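PDB 3FNR: arginyl-tRNA synthetase from Campylobacter jejuni, which catalyses the ATP-dependent joining of L-arginine to tRNA(Arg), giving arginyl-tRNA, AMP and diphosphate. Local coordinates for residues Lys398-Leu403 with Ser444-Glu449. The protein carries 1 engineered substitution. Residues are numbered along the deposited sequence; the frame is centred on the assembly and turned at random.
Sequences KIPDYL and SLMGIE
The pyrrolidine ring of P400 carries the outer part of M446 over one of its faces: the SD-CE bond runs roughly level with the ring, and CE comes within 4.1 Å of P400 CG. The aromatic ring of Y402 instead packs against helices 383-393 and 425-445, its hydroxyl bonded to the backbone oxygen of E379. Here the C-terminal end of helix 425-445 packs against the start of helix 398-416 within the DALR anticodon-binding domain, an all-helical module of class I arginyl-tRNA synthetases. It is a worked example of one long side chain, that of M446, meeting three residues where one helix stops beside the first turns of another.

Helix 425-445 ends in a Schellman motif, with G447 at positive phi (69°) as the C-prime residue, I448 N reaching back to F443 O and G447 N making a weak bond to S444 O. M446, just ahead of that glycine, points toward helix 398-416. No hydrogen bond crosses between the segments; the contacts across their 171 Å² of buried surface are between apolar side chains. M446 and I399 lie alongside one another, their chains running in opposite senses, and the I399 methyl CG2 rests against the CG-SD bond of the methionine, 4.1 Å from M446 CG. L403, a turn later, touches the same sulfur. Nearby, Y310 of helix 305-311 touches both P400 and M446, and L62 of helix 50-65 meets I399, joining this contact to the catalytic domain.

M446 is extended as far as its sulfur and then bends (chi3 57°), which swings CE over the proline, while SD lies 4.0 Å from I399 CG2 and 4.2 Å from L403 CD2.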
ATOM      1  N   LYS A 398       5.982 -11.311  -7.282  1.00 37.86           N
ATOM      2  CA  LYS A 398       7.007 -11.586  -8.289  1.00 39.10           C
ATOM      3  C   LYS A 398       8.206 -10.637  -8.166  1.00 40.99           C
ATOM      4  O   LYS A 398       9.323 -10.983  -8.562  1.00 37.52           O
ATOM      5  CB  LYS A 398       6.423 -11.493  -9.708  1.00 46.87           C
ATOM      6  CG  LYS A 398       5.298 -12.481 -10.038  1.00 51.98           C
ATOM      7  CD  LYS A 398       5.813 -13.743 -10.724  1.00 67.11           C
ATOM      8  CE  LYS A 398       4.672 -14.630 -11.237  1.00 67.87           C
ATOM      9  NZ  LYS A 398       3.876 -13.981 -12.326  1.00 71.10           N
ATOM     10  N   ILE A 399       7.983  -9.440  -7.630  1.00 39.32           N
ATOM     11  CA  ILE A 399       9.092  -8.501  -7.423  1.00 36.27           C
ATOM     12  C   ILE A 399      10.090  -8.978  -6.326  1.00 38.58           C
ATOM     13  O   ILE A 399      11.282  -9.098  -6.621  1.00 31.24           O
ATOM     14  CB  ILE A 399       8.624  -7.013  -7.233  1.00 39.26           C
ATOM     15  CG1 ILE A 399       7.727  -6.556  -8.389  1.00 42.68           C
ATOM     16  CG2 ILE A 399       9.822  -6.075  -7.124  1.00 42.06           C
ATOM     17  CD1 ILE A 399       7.103  -5.151  -8.172  1.00 35.21           C
ATOM     18  N   PRO A 400       9.623  -9.246  -5.072  1.00 37.63           N
ATOM     19  CA  PRO A 400      10.526  -9.902  -4.101  1.00 39.42           C
ATOM     20  C   PRO A 400      11.124 -11.240  -4.567  1.00 39.52           C
ATOM     21  O   PRO A 400      12.296 -11.501  -4.290  1.00 39.23           O
ATOM     22  CB  PRO A 400       9.629 -10.144  -2.879  1.00 41.01           C
ATOM     23  CG  PRO A 400       8.533  -9.175  -2.998  1.00 41.22           C
ATOM     24  CD  PRO A 400       8.318  -8.928  -4.451  1.00 39.12           C
ATOM     25  N   ASP A 401      10.335 -12.067  -5.256  1.00 40.51           N
ATOM     26  CA  ASP A 401      10.818 -13.355  -5.790  1.00 42.96           C
ATOM     27  C   ASP A 401      11.990 -13.192  -6.760  1.00 43.11           C
ATOM     28  O   ASP A 401      12.950 -13.963  -6.709  1.00 47.05           O
ATOM     29  CB  ASP A 401       9.698 -14.119  -6.499  1.00 39.66           C
ATOM     30  CG  ASP A 401       8.655 -14.673  -5.539  1.00 56.65           C
ATOM     31  OD1 ASP A 401       7.613 -15.163  -6.036  1.00 61.07           O
ATOM     32  OD2 ASP A 401       8.859 -14.613  -4.305  1.00 62.05           O
ATOM     33  N   TYR A 402      11.885 -12.200  -7.645  1.00 38.40           N
ATOM     34  CA  TYR A 402      12.923 -11.888  -8.620  1.00 38.02           C
ATOM     35  C   TYR A 402      14.202 -11.503  -7.889  1.00 39.74           C
ATOM     36  O   TYR A 402      15.289 -11.980  -8.215  1.00 39.02           O
ATOM     37  CB  TYR A 402      12.471 -10.734  -9.537  1.00 34.85           C
ATOM     38  CG  TYR A 402      13.585 -10.135 -10.385  1.00 34.38           C
ATOM     39  CD1 TYR A 402      13.966 -10.723 -11.585  1.00 33.22           C
ATOM     40  CD2 TYR A 402      14.256  -8.983  -9.977  1.00 31.45           C
ATOM     41  CE1 TYR A 402      15.005 -10.183 -12.360  1.00 35.54           C
ATOM     42  CE2 TYR A 402      15.290  -8.442 -10.734  1.00 36.95           C
ATOM     43  CZ  TYR A 402      15.662  -9.044 -11.919  1.00 32.03           C
ATOM     44  OH  TYR A 402      16.678  -8.491 -12.665  1.00 37.81           O
ATOM     45  N   LEU A 403      14.040 -10.630  -6.900  1.00 31.83           N
ATOM     46  CA  LEU A 403      15.139 -10.035  -6.175  1.00 35.60           C
ATOM     47  C   LEU A 403      15.868 -11.066  -5.325  1.00 41.16           C
ATOM     48  O   LEU A 403      17.103 -11.060  -5.267  1.00 36.63           O
ATOM     49  CB  LEU A 403      14.584  -8.928  -5.300  1.00 36.66           C
ATOM     50  CG  LEU A 403      15.113  -7.504  -5.439  1.00 41.64           C
ATOM     51  CD1 LEU A 403      15.669  -7.195  -6.826  1.00 41.06           C
ATOM     52  CD2 LEU A 403      13.991  -6.565  -5.076  1.00 31.88           C
ATOM     53  N   SER A 444      13.355   0.140  -5.283  1.00 36.35           N
ATOM     54  CA  SER A 444      12.753   1.481  -5.204  1.00 39.18           C
ATOM     55  C   SER A 444      11.247   1.466  -5.466  1.00 41.41           C
ATOM     56  O   SER A 444      10.511   2.295  -4.916  1.00 43.20           O
ATOM     57  CB  SER A 444      13.453   2.469  -6.142  1.00 36.15           C
ATOM     58  OG  SER A 444      13.144   2.200  -7.496  1.00 37.14           O
ATOM     59  N   LEU A 445      10.799   0.510  -6.283  1.00 34.52           N
ATOM     60  CA  LEU A 445       9.370   0.319  -6.569  1.00 35.21           C
ATOM     61  C   LEU A 445       8.643  -0.297  -5.382  1.00 39.97           C
ATOM     62  O   LEU A 445       7.412  -0.249  -5.305  1.00 38.72           O
ATOM     63  CB  LEU A 445       9.176  -0.550  -7.820  1.00 28.42           C
ATOM     64  CG  LEU A 445       9.809  -0.033  -9.113  1.00 30.69           C
ATOM     65  CD1 LEU A 445       9.536  -0.983 -10.284  1.00 24.47           C
ATOM     66  CD2 LEU A 445       9.336   1.395  -9.443  1.00 27.91           C
ATOM     67  N   MET A 446       9.418  -0.888  -4.472  1.00 41.77           N
ATOM     68  CA  MET A 446       8.915  -1.398  -3.193  1.00 39.93           C
ATOM     69  C   MET A 446       9.097  -0.360  -2.076  1.00 38.28           C
ATOM     70  O   MET A 446       8.853  -0.653  -0.907  1.00 38.02           O
ATOM     71  CB  MET A 446       9.650  -2.693  -2.804  1.00 39.81           C
ATOM     72  CG  MET A 446       9.426  -3.898  -3.719  1.00 37.28           C
ATOM     73  SD  MET A 446      10.418  -5.336  -3.248  1.00 26.77           S
ATOM     74  CE  MET A 446       9.943  -5.620  -1.562  1.00 32.07           C
ATOM     75  N   GLY A 447       9.533   0.847  -2.435  1.00 40.75           N
ATOM     76  CA  GLY A 447       9.775   1.910  -1.453  1.00 41.80           C
ATOM     77  C   GLY A 447      10.964   1.651  -0.537  1.00 42.19           C
ATOM     78  O   GLY A 447      11.007   2.129   0.601  1.00 46.78           O
ATOM     79  N   ILE A 448      11.927   0.886  -1.047  1.00 42.21           N
ATOM     80  CA  ILE A 448      13.145   0.538  -0.325  1.00 38.64           C
ATOM     81  C   ILE A 448      14.333   1.111  -1.087  1.00 42.92           C
ATOM     82  O   ILE A 448      14.462   0.900  -2.295  1.00 44.39           O
ATOM     83  CB  ILE A 448      13.301  -1.001  -0.209  1.00 36.60           C
ATOM     84  CG1 ILE A 448      12.135  -1.604   0.585  1.00 35.13           C
ATOM     85  CG2 ILE A 448      14.652  -1.376   0.399  1.00 43.22           C
ATOM     86  CD1 ILE A 448      12.107  -3.123   0.618  1.00 31.55           C
ATOM     87  N   GLU A 449      15.189   1.838  -0.377  1.00 44.88           N
ATOM     88  CA  GLU A 449      16.424   2.377  -0.935  1.00 50.33           C
ATOM     89  C   GLU A 449      17.571   1.396  -0.681  1.00 45.54           C
ATOM     90  O   GLU A 449      17.830   1.015   0.463  1.00 39.89           O
ATOM     91  CB  GLU A 449      16.714   3.743  -0.305  1.00 47.20           C
ATOM     92  CG  GLU A 449      17.939   4.467  -0.839  1.00 57.28           C
ATOM     93  CD  GLU A 449      18.165   5.821  -0.160  1.00 64.34           C
ATOM     94  OE1 GLU A 449      19.266   6.389  -0.321  1.00 74.23           O
ATOM     95  OE2 GLU A 449      17.242   6.319   0.532  1.00 73.83           O
TER